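Local coordinates for protein glycerol-3-phosphate dehydrogenase [NAD(P)+] (Coxiella burnetii, PDB 3K96) that probably catalyses the NAD(P)H-dependent reduction of dihydroxyacetone phosphate to sn-glycerol 3-phosphate, the precursor for phospholipid synthesis, at residues Phe110-Val115 / Glu145-Glu150; Trp131-Leu136 / Arg141-Val146. All blocks are in the same frame, centred on the assembly; numbering follows the deposited sequence. Where two conformers were deposited one is given.

Contact 1 of 2, residues Phe110-Val115 / Glu145-Glu150; sequences FAFHEV and EVVATE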
# COMPACT_ATOMS: atom_id res chain seq x y z
N PHE A 110 17.71 11.17 -14.76
CA PHE A 110 18.44 12.37 -15.13
C PHE A 110 19.61 12.08 -16.06
O PHE A 110 20.22 13.01 -16.55
CB PHE A 110 18.92 13.17 -13.89
CG PHE A 110 19.68 12.35 -12.86
CD1 PHE A 110 21.03 12.04 -13.05
CD2 PHE A 110 19.07 11.94 -11.68
CE1 PHE A 110 21.75 11.31 -12.08
CE2 PHE A 110 19.76 11.22 -10.72
CZ PHE A 110 21.11 10.89 -10.93
N ALA A 111 19.95 10.81 -16.29
CA ALA A 111 21.02 10.47 -17.24
C ALA A 111 20.49 9.77 -18.51
O ALA A 111 21.25 9.49 -19.43
CB ALA A 111 22.06 9.59 -16.56
N PHE A 112 19.19 9.52 -18.56
CA PHE A 112 18.61 8.79 -19.69
C PHE A 112 18.86 9.50 -21.01
O PHE A 112 19.35 8.88 -21.98
CB PHE A 112 17.10 8.59 -19.44
CG PHE A 112 16.47 7.53 -20.29
CD1 PHE A 112 16.50 6.21 -19.89
CD2 PHE A 112 15.84 7.87 -21.48
CE1 PHE A 112 15.91 5.22 -20.65
CE2 PHE A 112 15.25 6.89 -22.25
CZ PHE A 112 15.28 5.55 -21.84
N HIS A 113 18.52 10.78 -21.06
CA HIS A 113 18.75 11.56 -22.28
C HIS A 113 20.19 11.41 -22.79
O HIS A 113 20.41 11.10 -23.96
CB HIS A 113 18.46 13.04 -22.02
CG HIS A 113 18.80 13.93 -23.17
ND1 HIS A 113 20.00 14.59 -23.27
CD2 HIS A 113 18.09 14.25 -24.28
CE1 HIS A 113 20.02 15.30 -24.39
NE2 HIS A 113 18.88 15.10 -25.03
N GLU A 114 21.16 11.63 -21.90
CA GLU A 114 22.57 11.53 -22.26
C GLU A 114 22.93 10.19 -22.89
O GLU A 114 23.64 10.14 -23.90
CB GLU A 114 23.47 11.77 -21.03
CG GLU A 114 23.61 13.24 -20.57
CD GLU A 114 22.40 13.80 -19.82
OE1 GLU A 114 21.48 13.03 -19.43
OE2 GLU A 114 22.38 15.03 -19.62
N VAL A 115 22.45 9.11 -22.29
CA VAL A 115 22.73 7.76 -22.77
C VAL A 115 22.08 7.55 -24.15
O VAL A 115 22.73 7.04 -25.06
CB VAL A 115 22.23 6.69 -21.80
CG1 VAL A 115 22.54 5.31 -22.37
CG2 VAL A 115 22.90 6.87 -20.45
N GLU A 145 9.13 8.10 -25.53
CA GLU A 145 9.16 9.16 -26.50
C GLU A 145 10.61 9.57 -26.80
O GLU A 145 10.97 9.81 -27.98
CB GLU A 145 8.29 10.35 -26.05
CG GLU A 145 8.18 11.44 -27.10
CD GLU A 145 9.27 12.47 -26.99
OE1 GLU A 145 9.48 12.97 -25.86
OE2 GLU A 145 9.90 12.82 -28.03
N VAL A 146 11.46 9.61 -25.77
CA VAL A 146 12.85 9.93 -26.00
C VAL A 146 13.45 8.82 -26.87
O VAL A 146 14.16 9.09 -27.85
CB VAL A 146 13.65 10.04 -24.71
CG1 VAL A 146 15.11 10.30 -25.02
CG2 VAL A 146 13.04 11.14 -23.77
N VAL A 147 13.15 7.57 -26.55
CA VAL A 147 13.67 6.48 -27.32
C VAL A 147 13.16 6.54 -28.79
O VAL A 147 13.97 6.54 -29.73
CB VAL A 147 13.37 5.09 -26.70
CG1 VAL A 147 13.82 4.00 -27.65
CG2 VAL A 147 14.08 4.90 -25.33
N ALA A 148 11.85 6.65 -28.96
CA ALA A 148 11.26 6.67 -30.30
C ALA A 148 11.70 7.88 -31.14
O ALA A 148 12.13 7.73 -32.29
CB ALA A 148 9.72 6.60 -30.22
N THR A 149 11.60 9.08 -30.57
CA THR A 149 11.99 10.29 -31.27
C THR A 149 13.47 10.34 -31.67
O THR A 149 13.80 10.67 -32.80
CB THR A 149 11.66 11.53 -30.42
OG1 THR A 149 10.26 11.57 -30.22
CG2 THR A 149 12.12 12.85 -31.09
N GLU A 150 14.35 9.98 -30.75
CA GLU A 150 15.78 10.06 -31.02
C GLU A 150 16.40 8.88 -31.77
O GLU A 150 17.33 9.09 -32.52
CB GLU A 150 16.55 10.27 -29.71
CG GLU A 150 16.07 11.42 -28.86
CD GLU A 150 16.00 12.75 -29.60
OE1 GLU A 150 16.74 12.91 -30.58
OE2 GLU A 150 15.21 13.64 -29.17
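E145 OE2 takes two donors: T149 OG1, one turn on, at a short 2.5 Å, and the guanidinium of R141. The hydroxyl meets the oxygen on its anti side and lies 17° from the carboxylate plane. Joining residues four apart, the bond links successive turns of the helix. No polar bond crosses between 110-115 and 145-150, where the contact is made by F112, V146 and V147, all buried. The F112 ring enters edge-first: CZ lies 3.7 Å from V147 CG2, and CE2 is 4.3 Å from V146 CB, both valine atoms near the ring plane. With CG anti to the backbone N (chi1 -163°), F112 is carried off its helix toward the valines. V147 sets CG2 beside its own backbone N, the branch that faces the ring edge, and the two side chains cross at about a right angle. I116, one turn beyond F112, also touches V146, V147 and E150, while V147 reaches I129 and W131 of strand 128-131. At the polar margin, E150 forms a salt bridge with K120. Helices 109-119 and 143-151 thus meet through small apolar contacts over strand 128-131, as neighbouring helices do on one face of a Rossmann-type sheet built from successive beta-alpha-beta crossovers.

Contact 2 of 2, residues Trp131-Leu136 / Arg141-Val146; sequences WGTKGL and RLLHEV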
# COMPACT_ATOMS: atom_id res chain seq x y z
N TRP A 131 13.97 -0.67 -20.95
CA TRP A 131 14.54 0.08 -19.84
C TRP A 131 13.86 -0.26 -18.50
O TRP A 131 12.69 -0.66 -18.45
CB TRP A 131 14.50 1.60 -20.07
CG TRP A 131 13.12 2.13 -20.21
CD1 TRP A 131 12.29 2.57 -19.21
CD2 TRP A 131 12.38 2.25 -21.42
NE1 TRP A 131 11.08 2.96 -19.73
CE2 TRP A 131 11.11 2.77 -21.09
CE3 TRP A 131 12.67 1.97 -22.76
CZ2 TRP A 131 10.14 3.01 -22.05
CZ3 TRP A 131 11.70 2.21 -23.71
CH2 TRP A 131 10.44 2.73 -23.35
N GLY A 132 14.66 -0.11 -17.45
CA GLY A 132 14.23 -0.28 -16.07
C GLY A 132 14.22 1.07 -15.37
O GLY A 132 13.80 1.17 -14.20
N THR A 133 14.70 2.10 -16.08
CA THR A 133 14.69 3.48 -15.57
C THR A 133 13.26 3.92 -15.26
O THR A 133 12.34 3.57 -15.97
CB THR A 133 15.25 4.45 -16.64
OG1 THR A 133 16.57 4.04 -17.01
CG2 THR A 133 15.26 5.90 -16.15
N LYS A 134 13.09 4.71 -14.20
CA LYS A 134 11.77 5.25 -13.80
C LYS A 134 11.90 6.76 -13.64
O LYS A 134 12.83 7.24 -13.00
CB LYS A 134 11.30 4.64 -12.47
CG LYS A 134 11.21 3.11 -12.48
CD LYS A 134 10.87 2.55 -11.10
CE LYS A 134 10.88 1.03 -11.12
NZ LYS A 134 10.68 0.41 -9.80
N GLY A 135 11.00 7.51 -14.23
CA GLY A 135 11.02 8.94 -14.17
C GLY A 135 11.05 9.56 -15.57
O GLY A 135 11.45 8.92 -16.54
N LEU A 136 10.64 10.81 -15.66
CA LEU A 136 10.66 11.51 -16.92
C LEU A 136 12.08 11.94 -17.25
O LEU A 136 12.89 12.16 -16.36
CB LEU A 136 9.75 12.73 -16.85
CG LEU A 136 8.28 12.43 -16.63
CD1 LEU A 136 7.49 13.76 -16.45
CD2 LEU A 136 7.72 11.60 -17.81
N ARG A 141 10.14 14.59 -20.59
CA ARG A 141 9.80 13.65 -21.65
C ARG A 141 9.60 12.22 -21.17
O ARG A 141 10.36 11.73 -20.35
CB ARG A 141 10.89 13.68 -22.74
CG ARG A 141 11.08 15.06 -23.36
CD ARG A 141 12.27 15.10 -24.32
NE ARG A 141 12.08 14.30 -25.53
CZ ARG A 141 13.04 14.06 -26.42
NH1 ARG A 141 14.26 14.56 -26.24
NH2 ARG A 141 12.79 13.34 -27.50
N LEU A 142 8.55 11.57 -21.67
CA LEU A 142 8.32 10.18 -21.37
C LEU A 142 9.48 9.42 -22.00
O LEU A 142 9.97 9.80 -23.06
CB LEU A 142 6.96 9.69 -21.89
CG LEU A 142 5.78 10.00 -20.97
CD1 LEU A 142 5.39 11.46 -21.10
CD2 LEU A 142 4.61 9.12 -21.28
N LEU A 143 9.93 8.38 -21.33
CA LEU A 143 11.08 7.64 -21.79
C LEU A 143 10.87 7.01 -23.14
O LEU A 143 11.81 7.02 -23.94
CB LEU A 143 11.52 6.62 -20.75
CG LEU A 143 11.88 7.23 -19.36
CD1 LEU A 143 12.06 6.16 -18.31
CD2 LEU A 143 13.10 8.12 -19.44
N HIS A 144 9.69 6.47 -23.42
CA HIS A 144 9.48 5.83 -24.74
C HIS A 144 9.52 6.87 -25.85
O HIS A 144 9.89 6.57 -26.99
CB HIS A 144 8.16 5.06 -24.81
CG HIS A 144 6.96 5.92 -24.97
ND1 HIS A 144 6.17 6.30 -23.91
CD2 HIS A 144 6.44 6.52 -26.07
CE1 HIS A 144 5.20 7.08 -24.35
NE2 HIS A 144 5.34 7.24 -25.65
N GLU A 145 9.13 8.10 -25.53
CA GLU A 145 9.16 9.16 -26.50
C GLU A 145 10.61 9.57 -26.80
O GLU A 145 10.97 9.81 -27.98
CB GLU A 145 8.29 10.35 -26.05
CG GLU A 145 8.18 11.44 -27.10
CD GLU A 145 9.27 12.47 -26.99
OE1 GLU A 145 9.48 12.97 -25.86
OE2 GLU A 145 9.90 12.82 -28.03
N VAL A 146 11.46 9.61 -25.77
CA VAL A 146 12.85 9.93 -26.00
C VAL A 146 13.45 8.82 -26.87
O VAL A 146 14.16 9.09 -27.85
CB VAL A 146 13.65 10.04 -24.71
CG1 VAL A 146 15.11 10.30 -25.02
CG2 VAL A 146 13.04 11.14 -23.77
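L143 and W131 make the main apolar contact between 141-146 and 131-136. L143 CB stands over one face of the indole, 4.1 Å from the centroid of the five-membered ring and 27° off its normal, a CH-pi contact. W131 holds CG between its backbone N and carbonyl carbon (chi1 61°), which lays the indole along the first helical turn; its far corner, CH2, approaches H144 CA obliquely to 3.5 Å. Further packing sets side chains against backbone oxygens and against each other. The branched end of L143 sits among carbonyls, with CG 3.3 Å from G135 O and CD1 3.5 Å from T133 O. L136 CD2 lies 3.7 Å from R141 O and also meets L142 CD1, where the CA atoms of the two segments are nearest. No hydrogen bond spans the segments. R141 grips E145 side-on: NE meets OE1 on its syn side at 2.9 Å with an N-H...O angle of 172°, whereas NH2 reaches OE2 from above the carboxylate plane at 3.0 Å; V146 CG2 lies over one guanidinium face, toward its rim. H144 ND1 bonds to E210, T133 OG1 to the V107 carbonyl, and K134, whose CB points away from 141-146, forms a salt bridge with D269 through NZ. L142 is the N-cap of helix 143-151. A loop between a strand's C-terminal end and the following helix is where Rossmann-type enzymes commonly place ligand-binding groups, consistent with the predicted binding of NADPH and glycerol 3-phosphate by K134.

Both contacts use helix 143-151. Contact 1 is fully buried and small (161 Å²), joining the helix to its neighbour 109-119 by aliphatic groups at an aromatic edge. Contact 2 is larger (363 Å²) but only partly buried; it joins the start of the helix to the preceding loop through an indole face and backbone carbonyls. That loop also carries K134, predicted to bind ligand, whose side chain takes no part in the packing. The segments overlap at E145 and V146, but V146 and V147 make contact 1 while L143 and H144 carry the helix's share of contact 2. The contacts also touch: F112 CD2 lies 3.4 Å from L143 CD2, and R141 NH2 meets E150 OE2 at 3.0 Å.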